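Local coordinates for putative fusidic acid resistance protein (Staphylococcus aureus, PDB 2YB5) that confers resistance to the antibiotic fusidic acid, probably by binding elongation factor G and promoting its clearance from the ribosome, at residues 21-26 and 37-42; 170-174 and 211-215; 6-12 and 80-85; 105-109 and 121-125; 59-63 and 76-80. All blocks are in the same frame, centred on the assembly; numbering follows the deposited sequence.

Contact 1. Residues 21-26 and 37-42; sequences QLIKLY and QKDFLL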
# COMPACT_ATOMS: atom_id res chain seq x y z
N GLN A 21 11.72 -12.17 0.10
CA GLN A 21 11.84 -13.23 1.08
C GLN A 21 12.51 -14.45 0.45
O GLN A 21 13.34 -15.08 1.08
CB GLN A 21 10.49 -13.60 1.70
CG GLN A 21 10.60 -14.45 2.99
CD GLN A 21 10.87 -13.63 4.26
OE1 GLN A 21 11.16 -12.44 4.20
NE2 GLN A 21 10.75 -14.27 5.41
N LEU A 22 12.15 -14.76 -0.80
CA LEU A 22 12.80 -15.82 -1.57
C LEU A 22 14.30 -15.58 -1.69
O LEU A 22 15.09 -16.52 -1.60
CB LEU A 22 12.20 -15.93 -2.97
CG LEU A 22 11.09 -16.96 -3.20
CD1 LEU A 22 10.67 -16.95 -4.67
CD2 LEU A 22 11.56 -18.35 -2.79
N ILE A 23 14.68 -14.32 -1.90
CA ILE A 23 16.09 -13.95 -1.97
C ILE A 23 16.82 -14.17 -0.64
O ILE A 23 17.99 -14.54 -0.63
CB ILE A 23 16.26 -12.51 -2.46
CG1 ILE A 23 15.87 -12.41 -3.94
CG2 ILE A 23 17.69 -12.03 -2.26
CD1 ILE A 23 15.79 -10.99 -4.48
N LYS A 24 16.14 -13.93 0.48
CA LYS A 24 16.71 -14.23 1.80
C LYS A 24 17.02 -15.72 1.90
O LYS A 24 18.12 -16.11 2.28
CB LYS A 24 15.76 -13.82 2.93
CG LYS A 24 15.72 -12.33 3.24
CD LYS A 24 14.59 -12.02 4.22
CE LYS A 24 14.77 -10.68 4.92
NZ LYS A 24 13.57 -10.33 5.76
N LEU A 25 16.04 -16.56 1.53
CA LEU A 25 16.25 -18.01 1.50
C LEU A 25 17.42 -18.39 0.59
O LEU A 25 18.28 -19.17 0.99
CB LEU A 25 14.98 -18.75 1.05
CG LEU A 25 14.02 -19.22 2.16
CD1 LEU A 25 13.73 -18.13 3.17
CD2 LEU A 25 12.73 -19.73 1.55
N TYR A 26 17.46 -17.85 -0.62
CA TYR A 26 18.56 -18.12 -1.54
C TYR A 26 19.90 -17.65 -0.97
O TYR A 26 20.93 -18.27 -1.24
CB TYR A 26 18.32 -17.49 -2.91
CG TYR A 26 17.09 -17.97 -3.67
CD1 TYR A 26 16.57 -19.25 -3.49
CD2 TYR A 26 16.46 -17.14 -4.59
CE1 TYR A 26 15.44 -19.67 -4.19
CE2 TYR A 26 15.35 -17.56 -5.29
CZ TYR A 26 14.84 -18.82 -5.09
OH TYR A 26 13.73 -19.22 -5.81
N GLN A 37 9.93 -23.93 2.60
CA GLN A 37 9.76 -22.49 2.60
C GLN A 37 9.71 -21.97 1.17
O GLN A 37 8.89 -21.10 0.87
CB GLN A 37 10.89 -21.79 3.36
CG GLN A 37 10.89 -22.06 4.87
CD GLN A 37 12.14 -21.54 5.57
OE1 GLN A 37 12.30 -20.33 5.78
NE2 GLN A 37 13.04 -22.46 5.96
N LYS A 38 10.58 -22.48 0.30
CA LYS A 38 10.62 -22.03 -1.09
C LYS A 38 9.30 -22.31 -1.78
O LYS A 38 8.75 -21.43 -2.43
CB LYS A 38 11.74 -22.69 -1.89
CG LYS A 38 11.91 -22.10 -3.30
CD LYS A 38 12.82 -22.97 -4.17
CE LYS A 38 12.07 -24.17 -4.76
NZ LYS A 38 12.80 -24.79 -5.92
N ASP A 39 8.80 -23.53 -1.64
CA ASP A 39 7.53 -23.88 -2.28
C ASP A 39 6.41 -23.03 -1.66
O ASP A 39 5.48 -22.64 -2.36
CB ASP A 39 7.20 -25.37 -2.13
CG ASP A 39 8.16 -26.27 -2.90
OD1 ASP A 39 8.73 -25.84 -3.92
OD2 ASP A 39 8.33 -27.43 -2.48
N PHE A 40 6.51 -22.74 -0.37
CA PHE A 40 5.52 -21.88 0.28
C PHE A 40 5.46 -20.50 -0.38
O PHE A 40 4.39 -20.06 -0.80
CB PHE A 40 5.81 -21.71 1.77
CG PHE A 40 4.89 -20.72 2.44
CD1 PHE A 40 3.54 -21.01 2.63
CD2 PHE A 40 5.37 -19.47 2.85
CE1 PHE A 40 2.69 -20.11 3.24
CE2 PHE A 40 4.52 -18.54 3.47
CZ PHE A 40 3.18 -18.86 3.65
N LEU A 41 6.61 -19.83 -0.44
CA LEU A 41 6.73 -18.50 -1.04
C LEU A 41 6.19 -18.52 -2.47
O LEU A 41 5.36 -17.68 -2.84
CB LEU A 41 8.20 -18.06 -1.05
CG LEU A 41 8.84 -17.56 0.25
CD1 LEU A 41 8.28 -18.23 1.47
CD2 LEU A 41 10.34 -17.71 0.23
N LEU A 42 6.64 -19.48 -3.26
CA LEU A 42 6.21 -19.55 -4.66
C LEU A 42 4.69 -19.68 -4.78
O LEU A 42 4.06 -18.97 -5.58
CB LEU A 42 6.92 -20.69 -5.38
CG LEU A 42 8.43 -20.51 -5.53
CD1 LEU A 42 9.04 -21.76 -6.20
CD2 LEU A 42 8.75 -19.24 -6.32
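Helices 9-27 and 35-50 form an antiparallel helical hairpin in the N-terminal helical domain, the part that belongs to the elongation factor G-binding family. The axes of the two short segments approach to 10.1 Å and their directions differ by 164°, so the chain reverses almost completely between them. Three leucines carry most of the 348 Å² buried here. Leu41 gives up the most surface, 74 Å²: its CD2 lies 3.3 Å from Leu22 CD2 and 3.4 Å from Leu25 CD2, placing this methyl between two residues one helical turn apart. Leu22 also meets Leu42, and its CD2 rests 3.8 Å from Lys38 CG. Lys38 thus lends its aliphatic stem to the interface while its NZ forms a salt bridge with Asp64; similarly, Tyr26 OH is hydrogen-bonded to Ile63 O, beyond this helix pair. Near the connecting loop that closes the hairpin, Leu25 CD2 packs 3.3 Å from Gln37 CB and 3.7 Å from the backbone atom Lys38 N.

Contact 2. Residues 170-174 and 211-215; sequences FLNKT and IVKIK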
# COMPACT_ATOMS: atom_id res chain seq x y z
N PHE A 170 -1.87 11.35 13.96
CA PHE A 170 -3.03 11.74 13.17
C PHE A 170 -4.26 11.70 14.07
O PHE A 170 -4.65 10.63 14.53
CB PHE A 170 -3.20 10.78 11.99
CG PHE A 170 -4.43 11.06 11.15
CD1 PHE A 170 -5.67 10.55 11.51
CD2 PHE A 170 -4.33 11.80 9.97
CE1 PHE A 170 -6.81 10.78 10.71
CE2 PHE A 170 -5.46 12.04 9.18
CZ PHE A 170 -6.69 11.54 9.55
N LEU A 171 -4.86 12.86 14.31
CA LEU A 171 -6.05 12.96 15.16
C LEU A 171 -7.29 13.23 14.33
O LEU A 171 -7.37 14.23 13.62
CB LEU A 171 -5.86 14.06 16.20
CG LEU A 171 -4.85 13.73 17.31
CD1 LEU A 171 -4.83 14.83 18.36
CD2 LEU A 171 -5.17 12.41 17.93
N ASN A 172 -8.25 12.32 14.42
CA ASN A 172 -9.55 12.49 13.81
C ASN A 172 -10.44 13.20 14.83
O ASN A 172 -10.19 13.10 16.03
CB ASN A 172 -10.14 11.13 13.42
CG ASN A 172 -11.42 11.25 12.63
OD1 ASN A 172 -11.58 12.15 11.80
ND2 ASN A 172 -12.35 10.34 12.87
N LYS A 173 -11.45 13.92 14.36
CA LYS A 173 -12.35 14.66 15.26
C LYS A 173 -13.24 13.69 16.06
O LYS A 173 -13.24 13.73 17.29
CB LYS A 173 -13.22 15.65 14.47
N THR A 174 -13.99 12.85 15.35
CA THR A 174 -14.84 11.81 15.95
C THR A 174 -15.97 12.39 16.80
O THR A 174 -17.10 11.90 16.78
CB THR A 174 -14.02 10.79 16.79
OG1 THR A 174 -12.97 10.24 15.97
CG2 THR A 174 -14.90 9.66 17.31
N ILE A 211 -9.14 2.89 10.24
CA ILE A 211 -10.28 3.81 10.09
C ILE A 211 -11.35 3.50 11.12
O ILE A 211 -11.80 4.39 11.83
CB ILE A 211 -10.89 3.77 8.67
CG1 ILE A 211 -9.90 4.30 7.63
CG2 ILE A 211 -12.18 4.61 8.59
CD1 ILE A 211 -9.62 5.75 7.73
N VAL A 212 -11.73 2.22 11.21
CA VAL A 212 -12.76 1.74 12.15
C VAL A 212 -12.48 2.14 13.60
O VAL A 212 -13.40 2.49 14.33
CB VAL A 212 -12.91 0.20 12.06
CG1 VAL A 212 -13.61 -0.38 13.32
CG2 VAL A 212 -13.69 -0.18 10.82
N LYS A 213 -11.22 2.09 14.00
CA LYS A 213 -10.84 2.35 15.39
C LYS A 213 -10.81 3.84 15.74
O LYS A 213 -10.87 4.20 16.92
CB LYS A 213 -9.50 1.70 15.68
CG LYS A 213 -9.58 0.18 15.68
CD LYS A 213 -8.21 -0.47 15.61
CE LYS A 213 -8.31 -1.98 15.79
NZ LYS A 213 -8.69 -2.36 17.19
N ILE A 214 -10.71 4.71 14.74
CA ILE A 214 -10.66 6.15 15.01
C ILE A 214 -11.88 6.93 14.51
O ILE A 214 -12.01 8.11 14.80
CB ILE A 214 -9.36 6.79 14.45
CG1 ILE A 214 -9.39 6.84 12.92
CG2 ILE A 214 -8.13 6.00 14.93
CD1 ILE A 214 -8.22 7.58 12.31
N LYS A 215 -12.78 6.27 13.77
CA LYS A 215 -13.87 6.98 13.04
C LYS A 215 -15.03 7.35 13.97
O LYS A 215 -14.95 7.19 15.19
CB LYS A 215 -14.39 6.11 11.88
CG LYS A 215 -15.06 6.87 10.72
CD LYS A 215 -15.79 5.91 9.78
CE LYS A 215 -16.29 6.60 8.50
NZ LYS A 215 -15.22 6.80 7.47
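Two hydrogen bonds converge on one carbonyl, Ile214 O, at the C-terminal end of helix 204-214. Asn172 ND2 donates to Ile214 O at 3.0 Å with a nearly linear N-H...O angle of 174°, and Thr174 OG1 donates to Ile214 O at 2.6 Å. A carbonyl in the last turn of a helix has no amide of a following turn to accept from; here two side chains, one from the end of a strand and one from the loop after it, take that place. Around this polar point the packing is modest, as the 202 Å² of total buried surface indicates. Thr174 CG2 approaches Lys215 O to 3.3 Å, while Asn172 CB lies 4.2 Å from Ile214 CD1. Ile214 contributes the largest share, 71 Å², and its CD1 also meets Phe170 CE1 at 3.8 Å. Phe170 and Asn172 both direct CA-to-CB toward the helix, as expected for residues two apart on a strand. The contact therefore fastens the C-terminal helix of the treble-clef zinc-finger region across the antiparallel sheet: strand 167-172 pairs with strands 142-149 and 186-191, and Ile214 extends over them to touch Ile145 and Lys186.

Contact 3. Residues 6-12 and 80-85; sequences KIEVYKF and LKVYIQ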
# COMPACT_ATOMS: atom_id res chain seq x y z
N LYS A 6 -6.61 -8.38 -13.31
CA LYS A 6 -5.54 -7.59 -12.68
C LYS A 6 -5.69 -7.54 -11.16
O LYS A 6 -6.74 -7.89 -10.62
CB LYS A 6 -5.47 -6.18 -13.27
CG LYS A 6 -6.75 -5.65 -13.86
CD LYS A 6 -6.56 -4.21 -14.32
CE LYS A 6 -5.69 -4.10 -15.58
NZ LYS A 6 -5.69 -2.69 -16.10
N ILE A 7 -4.64 -7.10 -10.49
CA ILE A 7 -4.57 -7.18 -9.02
C ILE A 7 -4.48 -5.80 -8.39
O ILE A 7 -4.10 -4.83 -9.03
CB ILE A 7 -3.35 -8.03 -8.55
CG1 ILE A 7 -2.03 -7.46 -9.07
CG2 ILE A 7 -3.51 -9.48 -8.99
CD1 ILE A 7 -0.82 -7.89 -8.28
N GLU A 8 -4.80 -5.74 -7.10
CA GLU A 8 -4.72 -4.48 -6.36
C GLU A 8 -3.26 -4.10 -6.10
O GLU A 8 -2.37 -4.96 -6.07
CB GLU A 8 -5.49 -4.59 -5.05
CG GLU A 8 -6.98 -4.93 -5.23
CD GLU A 8 -7.73 -3.93 -6.10
OE1 GLU A 8 -7.41 -2.71 -6.03
OE2 GLU A 8 -8.64 -4.35 -6.84
N VAL A 9 -3.02 -2.81 -5.96
CA VAL A 9 -1.69 -2.28 -5.65
C VAL A 9 -1.11 -2.93 -4.38
O VAL A 9 0.08 -3.29 -4.35
CB VAL A 9 -1.74 -0.73 -5.48
CG1 VAL A 9 -0.48 -0.20 -4.81
CG2 VAL A 9 -1.95 -0.04 -6.83
N TYR A 10 -1.93 -3.07 -3.34
CA TYR A 10 -1.45 -3.72 -2.10
C TYR A 10 -1.04 -5.20 -2.30
O TYR A 10 -0.12 -5.67 -1.65
CB TYR A 10 -2.44 -3.55 -0.96
CG TYR A 10 -3.78 -4.22 -1.13
CD1 TYR A 10 -3.98 -5.54 -0.74
CD2 TYR A 10 -4.87 -3.52 -1.64
CE1 TYR A 10 -5.22 -6.16 -0.88
CE2 TYR A 10 -6.10 -4.12 -1.79
CZ TYR A 10 -6.28 -5.43 -1.41
OH TYR A 10 -7.51 -6.01 -1.55
N LYS A 11 -1.71 -5.91 -3.21
CA LYS A 11 -1.31 -7.29 -3.54
C LYS A 11 0.04 -7.32 -4.25
O LYS A 11 0.82 -8.26 -4.05
CB LYS A 11 -2.36 -8.01 -4.40
CG LYS A 11 -3.65 -8.35 -3.65
CD LYS A 11 -3.46 -9.56 -2.74
CE LYS A 11 -4.73 -9.90 -1.95
NZ LYS A 11 -4.56 -11.21 -1.20
N PHE A 12 0.31 -6.31 -5.07
CA PHE A 12 1.61 -6.21 -5.72
C PHE A 12 2.73 -5.96 -4.71
O PHE A 12 3.84 -6.47 -4.86
CB PHE A 12 1.61 -5.12 -6.80
CG PHE A 12 2.95 -4.96 -7.48
CD1 PHE A 12 3.28 -5.75 -8.57
CD2 PHE A 12 3.88 -4.04 -7.00
CE1 PHE A 12 4.51 -5.61 -9.20
CE2 PHE A 12 5.13 -3.92 -7.62
CZ PHE A 12 5.44 -4.70 -8.72
N LEU A 80 5.48 -7.18 -14.37
CA LEU A 80 4.20 -7.45 -13.73
C LEU A 80 3.36 -6.18 -13.53
O LEU A 80 2.13 -6.26 -13.48
CB LEU A 80 4.39 -8.15 -12.37
CG LEU A 80 4.90 -9.58 -12.36
CD1 LEU A 80 5.14 -10.04 -10.94
CD2 LEU A 80 3.91 -10.50 -13.06
N LYS A 81 4.01 -5.02 -13.44
CA LYS A 81 3.29 -3.76 -13.16
C LYS A 81 2.12 -3.53 -14.11
O LYS A 81 1.17 -2.81 -13.77
CB LYS A 81 4.23 -2.55 -13.18
CG LYS A 81 5.09 -2.45 -11.92
CD LYS A 81 5.92 -1.17 -11.87
CE LYS A 81 6.82 -1.17 -10.64
NZ LYS A 81 7.61 0.09 -10.49
N VAL A 82 2.19 -4.16 -15.28
CA VAL A 82 1.13 -4.09 -16.29
C VAL A 82 -0.18 -4.70 -15.79
O VAL A 82 -1.25 -4.28 -16.21
CB VAL A 82 1.56 -4.79 -17.60
CG1 VAL A 82 2.85 -4.17 -18.16
CG2 VAL A 82 1.74 -6.29 -17.39
N TYR A 83 -0.09 -5.67 -14.88
CA TYR A 83 -1.29 -6.33 -14.34
C TYR A 83 -1.89 -5.60 -13.12
O TYR A 83 -2.84 -6.11 -12.53
CB TYR A 83 -0.99 -7.79 -13.97
CG TYR A 83 -0.55 -8.69 -15.12
CD1 TYR A 83 -1.02 -8.49 -16.42
CD2 TYR A 83 0.32 -9.76 -14.90
CE1 TYR A 83 -0.61 -9.32 -17.47
CE2 TYR A 83 0.73 -10.59 -15.94
CZ TYR A 83 0.26 -10.37 -17.22
OH TYR A 83 0.65 -11.19 -18.26
N ILE A 84 -1.34 -4.45 -12.74
CA ILE A 84 -1.82 -3.71 -11.56
C ILE A 84 -3.04 -2.85 -11.89
O ILE A 84 -2.98 -2.00 -12.79
CB ILE A 84 -0.75 -2.76 -10.98
CG1 ILE A 84 0.51 -3.53 -10.56
CG2 ILE A 84 -1.31 -1.99 -9.79
CD1 ILE A 84 1.65 -2.64 -10.07
N GLN A 85 -4.12 -3.06 -11.15
CA GLN A 85 -5.31 -2.20 -11.21
C GLN A 85 -5.02 -0.82 -10.62
O GLN A 85 -4.81 -0.69 -9.41
CB GLN A 85 -6.46 -2.86 -10.43
CG GLN A 85 -7.76 -2.07 -10.38
CD GLN A 85 -8.51 -2.06 -11.70
OE1 GLN A 85 -8.88 -1.00 -12.20
NE2 GLN A 85 -8.75 -3.24 -12.26
O HOH W 1 -5.23 -1.13 -6.91
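Backbone hydrogen bonds define this contact first. Ile7 N donates to Tyr83 O (2.9 Å, 158°), although the position of that carbonyl is less certain, and Gln85 N donates to Ile7 O (2.8 Å, 163°). Together they make a single beta bridge between Ile7 and Ile84, whose CA atoms are 5.1 Å apart. A water extends the polar link: it donates to Glu8 OE1 (2.8 Å) and Gln85 O (2.6 Å) and accepts from Val9 N (2.9 Å), so the N-cap residue Glu8 and the first turn of the helix are tied to the other segment. The apolar part centres on Ile84. Its CD1 makes a CH-pi contact with Phe12, 3.9 Å from the ring centroid and 19° off the normal, while Ile84 CG2 meets Val9 CG2 at 3.6 Å. Leu80 CB approaches the ring edge, 4.1 Å from Phe12 CE1. The bridge thus joins the start of helix 9-27 to the chain leaving helix 70-80, with Phe49 of helix 35-50 packing against both Ile7 and Leu80.

Contact 4. Residues 105-109 and 121-125; sequences LKRPD and LGWND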
# COMPACT_ATOMS: atom_id res chain seq x y z
N LEU A 105 -10.90 23.39 0.40
CA LEU A 105 -10.29 22.06 0.25
C LEU A 105 -9.06 22.10 -0.65
O LEU A 105 -9.18 22.23 -1.87
CB LEU A 105 -11.30 21.04 -0.30
CG LEU A 105 -10.76 19.61 -0.50
CD1 LEU A 105 -10.45 18.94 0.83
CD2 LEU A 105 -11.70 18.74 -1.33
N LYS A 106 -7.88 21.94 -0.06
CA LYS A 106 -6.68 21.76 -0.85
C LYS A 106 -6.76 20.43 -1.58
O LYS A 106 -6.92 19.36 -0.97
CB LYS A 106 -5.42 21.78 0.02
CG LYS A 106 -4.16 21.42 -0.76
CD LYS A 106 -2.89 21.87 -0.07
CE LYS A 106 -1.70 21.80 -1.03
NZ LYS A 106 -0.53 22.58 -0.52
N ARG A 107 -6.62 20.50 -2.90
CA ARG A 107 -6.62 19.31 -3.74
C ARG A 107 -5.20 18.73 -3.83
O ARG A 107 -4.21 19.46 -3.70
CB ARG A 107 -7.22 19.65 -5.11
CG ARG A 107 -8.76 19.48 -5.12
CD ARG A 107 -9.55 20.66 -5.65
NE ARG A 107 -9.57 20.71 -7.10
CZ ARG A 107 -10.50 21.30 -7.85
NH1 ARG A 107 -11.57 21.91 -7.32
NH2 ARG A 107 -10.37 21.28 -9.17
N PRO A 108 -5.09 17.41 -4.01
CA PRO A 108 -3.78 16.81 -4.21
C PRO A 108 -3.22 17.14 -5.60
O PRO A 108 -3.98 17.40 -6.53
CB PRO A 108 -4.06 15.32 -4.07
CG PRO A 108 -5.44 15.15 -4.48
CD PRO A 108 -6.17 16.41 -4.15
N ASP A 109 -1.90 17.11 -5.71
CA ASP A 109 -1.20 17.38 -6.96
C ASP A 109 -1.09 16.08 -7.73
O ASP A 109 -0.35 15.18 -7.34
CB ASP A 109 0.19 17.94 -6.64
CG ASP A 109 0.92 18.45 -7.86
OD1 ASP A 109 0.54 18.12 -9.01
OD2 ASP A 109 1.89 19.21 -7.64
N LEU A 121 -5.08 7.36 -1.20
CA LEU A 121 -4.55 8.68 -1.53
C LEU A 121 -4.48 9.55 -0.28
O LEU A 121 -5.52 9.97 0.26
CB LEU A 121 -5.42 9.36 -2.59
CG LEU A 121 -4.91 10.71 -3.07
CD1 LEU A 121 -3.44 10.61 -3.51
CD2 LEU A 121 -5.81 11.20 -4.20
N GLY A 122 -3.26 9.83 0.17
CA GLY A 122 -3.04 10.62 1.37
C GLY A 122 -2.22 11.83 1.04
O GLY A 122 -1.13 11.71 0.47
N TRP A 123 -2.73 13.01 1.38
CA TRP A 123 -2.02 14.26 1.11
C TRP A 123 -2.22 15.28 2.20
O TRP A 123 -3.26 15.31 2.87
CB TRP A 123 -2.44 14.87 -0.24
CG TRP A 123 -3.83 15.52 -0.30
CD1 TRP A 123 -4.11 16.87 -0.28
CD2 TRP A 123 -5.09 14.85 -0.46
NE1 TRP A 123 -5.47 17.06 -0.42
CE2 TRP A 123 -6.09 15.85 -0.53
CE3 TRP A 123 -5.47 13.51 -0.55
CZ2 TRP A 123 -7.44 15.54 -0.65
CZ3 TRP A 123 -6.81 13.20 -0.70
CH2 TRP A 123 -7.78 14.21 -0.74
N ASN A 124 -1.21 16.13 2.36
CA ASN A 124 -1.16 17.06 3.47
C ASN A 124 -1.53 18.47 3.03
O ASN A 124 -1.20 18.91 1.92
CB ASN A 124 0.22 17.01 4.14
CG ASN A 124 0.55 15.64 4.72
OD1 ASN A 124 -0.34 14.82 5.00
ND2 ASN A 124 1.85 15.37 4.91
N ASP A 125 -2.27 19.16 3.89
CA ASP A 125 -2.45 20.60 3.77
C ASP A 125 -1.74 21.24 4.97
O ASP A 125 -2.33 21.41 6.03
CB ASP A 125 -3.94 20.97 3.75
CG ASP A 125 -4.18 22.47 3.61
OD1 ASP A 125 -3.23 23.20 3.25
OD2 ASP A 125 -5.32 22.91 3.86
O HOH W 2 -7.83 22.13 2.77
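Trp123 adopts chi1 of 73° (p) and chi2 of 103°, a conformation that presents both an indole face and the NE1 edge to residues 105-109. The edge donates a hydrogen bond from Trp123 NE1 to Lys106 O (2.8 Å, 162°). Over one face sits Pro108, with a C-gamma endo pucker: its CB lies 3.8 Å from the centroid of the five-membered ring, 15° off the normal, a CH-pi contact. Pro108 CG also reaches Leu121 CD2 at 4.0 Å. Lys106 is extended, with all four chi angles in t, so its aliphatic chain runs alongside Asp125, CD lying 3.6 Å from Asp125 OD1. That oxygen is hydrogen-bonded to Ser127 OG, while a water accepts from Lys106 N and donates to Asp125 OD2, both at 2.8 Å. On the sheet, strand 121-125 pairs with strand 130-136, and Tyr132 meets the Trp123 ring. The irregular segment is thus held to an outermost strand of the treble-clef region chiefly through one indole, whose polar edge fixes a carbonyl while its apolar face receives a proline.

Contact 5. Residues 59-63 and 76-80; sequences FITSI and LLNEL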
# COMPACT_ATOMS: atom_id res chain seq x y z
N PHE A 59 6.40 -16.42 -14.70
CA PHE A 59 7.12 -15.61 -13.73
C PHE A 59 7.56 -16.53 -12.60
O PHE A 59 8.69 -16.44 -12.13
CB PHE A 59 6.22 -14.48 -13.22
CG PHE A 59 6.80 -13.69 -12.07
CD1 PHE A 59 7.89 -12.84 -12.26
CD2 PHE A 59 6.25 -13.78 -10.80
CE1 PHE A 59 8.42 -12.11 -11.20
CE2 PHE A 59 6.77 -13.04 -9.73
CZ PHE A 59 7.86 -12.20 -9.94
N ILE A 60 6.66 -17.44 -12.20
CA ILE A 60 6.97 -18.44 -11.18
C ILE A 60 8.19 -19.26 -11.59
O ILE A 60 9.11 -19.42 -10.79
CB ILE A 60 5.77 -19.41 -10.94
CG1 ILE A 60 4.62 -18.68 -10.21
CG2 ILE A 60 6.20 -20.62 -10.14
CD1 ILE A 60 4.96 -18.21 -8.79
N THR A 61 8.19 -19.75 -12.83
CA THR A 61 9.34 -20.51 -13.35
C THR A 61 10.59 -19.64 -13.35
O THR A 61 11.65 -20.07 -12.89
CB THR A 61 9.06 -21.04 -14.79
OG1 THR A 61 8.19 -22.17 -14.72
CG2 THR A 61 10.37 -21.44 -15.49
N SER A 62 10.47 -18.42 -13.84
CA SER A 62 11.58 -17.48 -13.87
C SER A 62 12.22 -17.21 -12.50
O SER A 62 13.45 -17.20 -12.39
CB SER A 62 11.14 -16.16 -14.50
OG SER A 62 12.26 -15.36 -14.82
N ILE A 63 11.40 -17.00 -11.46
CA ILE A 63 11.91 -16.70 -10.10
C ILE A 63 12.38 -17.94 -9.31
O ILE A 63 13.12 -17.81 -8.34
CB ILE A 63 10.88 -15.91 -9.23
CG1 ILE A 63 9.62 -16.73 -8.95
CG2 ILE A 63 10.52 -14.57 -9.87
CD1 ILE A 63 8.53 -15.93 -8.26
N LEU A 76 11.57 -8.39 -13.84
CA LEU A 76 10.41 -9.27 -13.93
C LEU A 76 9.21 -8.68 -13.17
O LEU A 76 8.08 -8.75 -13.66
CB LEU A 76 10.75 -10.67 -13.40
CG LEU A 76 11.82 -11.48 -14.16
CD1 LEU A 76 12.28 -12.68 -13.34
CD2 LEU A 76 11.31 -11.93 -15.53
N LEU A 77 9.47 -8.11 -11.99
CA LEU A 77 8.42 -7.43 -11.22
C LEU A 77 7.87 -6.23 -11.98
O LEU A 77 6.66 -6.04 -12.03
CB LEU A 77 8.94 -6.96 -9.84
CG LEU A 77 9.07 -8.01 -8.73
CD1 LEU A 77 9.68 -7.39 -7.48
CD2 LEU A 77 7.73 -8.67 -8.41
N ASN A 78 8.75 -5.42 -12.57
CA ASN A 78 8.33 -4.28 -13.40
C ASN A 78 7.49 -4.72 -14.60
O ASN A 78 6.60 -3.99 -15.04
CB ASN A 78 9.54 -3.48 -13.89
CG ASN A 78 10.18 -2.65 -12.78
OD1 ASN A 78 9.83 -2.76 -11.61
ND2 ASN A 78 11.14 -1.81 -13.16
N GLU A 79 7.77 -5.91 -15.12
CA GLU A 79 6.96 -6.50 -16.19
C GLU A 79 5.58 -6.89 -15.67
O GLU A 79 4.62 -6.94 -16.45
CB GLU A 79 7.66 -7.73 -16.78
CG GLU A 79 8.82 -7.41 -17.70
CD GLU A 79 9.48 -8.65 -18.28
OE1 GLU A 79 9.73 -9.61 -17.52
OE2 GLU A 79 9.75 -8.66 -19.50
N LEU A 80 5.48 -7.18 -14.37
CA LEU A 80 4.20 -7.45 -13.73
C LEU A 80 3.36 -6.18 -13.53
O LEU A 80 2.13 -6.26 -13.48
CB LEU A 80 4.39 -8.15 -12.37
CG LEU A 80 4.90 -9.58 -12.36
CD1 LEU A 80 5.14 -10.04 -10.94
CD2 LEU A 80 3.91 -10.50 -13.06
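The short helix 59-63 lies antiparallel to helix 70-80 within the N-terminal helical domain, their segment directions differing by 165°. At 11.5 Å the axes stand well apart, and large side chains span the distance. Phe59 is the principal bump, with 91 Å² of the 246 Å² buried. Its ring projects into a hollow formed by Leu76, Leu77 and Leu80, which occupy one flank of the opposing helix. Leu80 CD1 covers a ring face, 3.6 Å from the Phe59 centroid and 14° off the normal, a CH-pi contact. Leu76 borders the ring edge, its CB 3.5 Å from Phe59 CE1, and Leu77 CD2 comes within 3.8 Å of Phe59 CZ. In return, Leu76 is a smaller bump on the other helix: its CD1 rests against Ser62, one turn along from Phe59, with Ile63 farther off. The hollow around Phe59 is deepened by Val19 of helix 9-27 and Ile45 of helix 35-50, so the aromatic ring reaches the shared core of the bundle. On the Leu76 side, the methyl CD1 lies 4.3 Å from Ile63 CG2 and a close 3.1 Å from Ser62 OG.

Overall arrangement
Contacts 1, 3 and 5 build the N-terminal helical domain; contacts 4 and 2 follow in series along the chain, in the treble-clef zinc-finger region. Contact 3 closes a loop in which contacts 1 and 5 are nested, so residues near both ends of the helical domain are brought together. Contacts 1 and 3 share helix 9-27, contacts 3 and 5 share Leu80, and contacts 1 and 5 touch, with centres 14 Å apart. Contacts 2 and 4, centres 18 Å apart, reach the same antiparallel sheet through different strands. Contact 1 lies 38 Å and 39 Å, centre to centre, from contacts 2 and 4, consistent with an elongated, two-part protein.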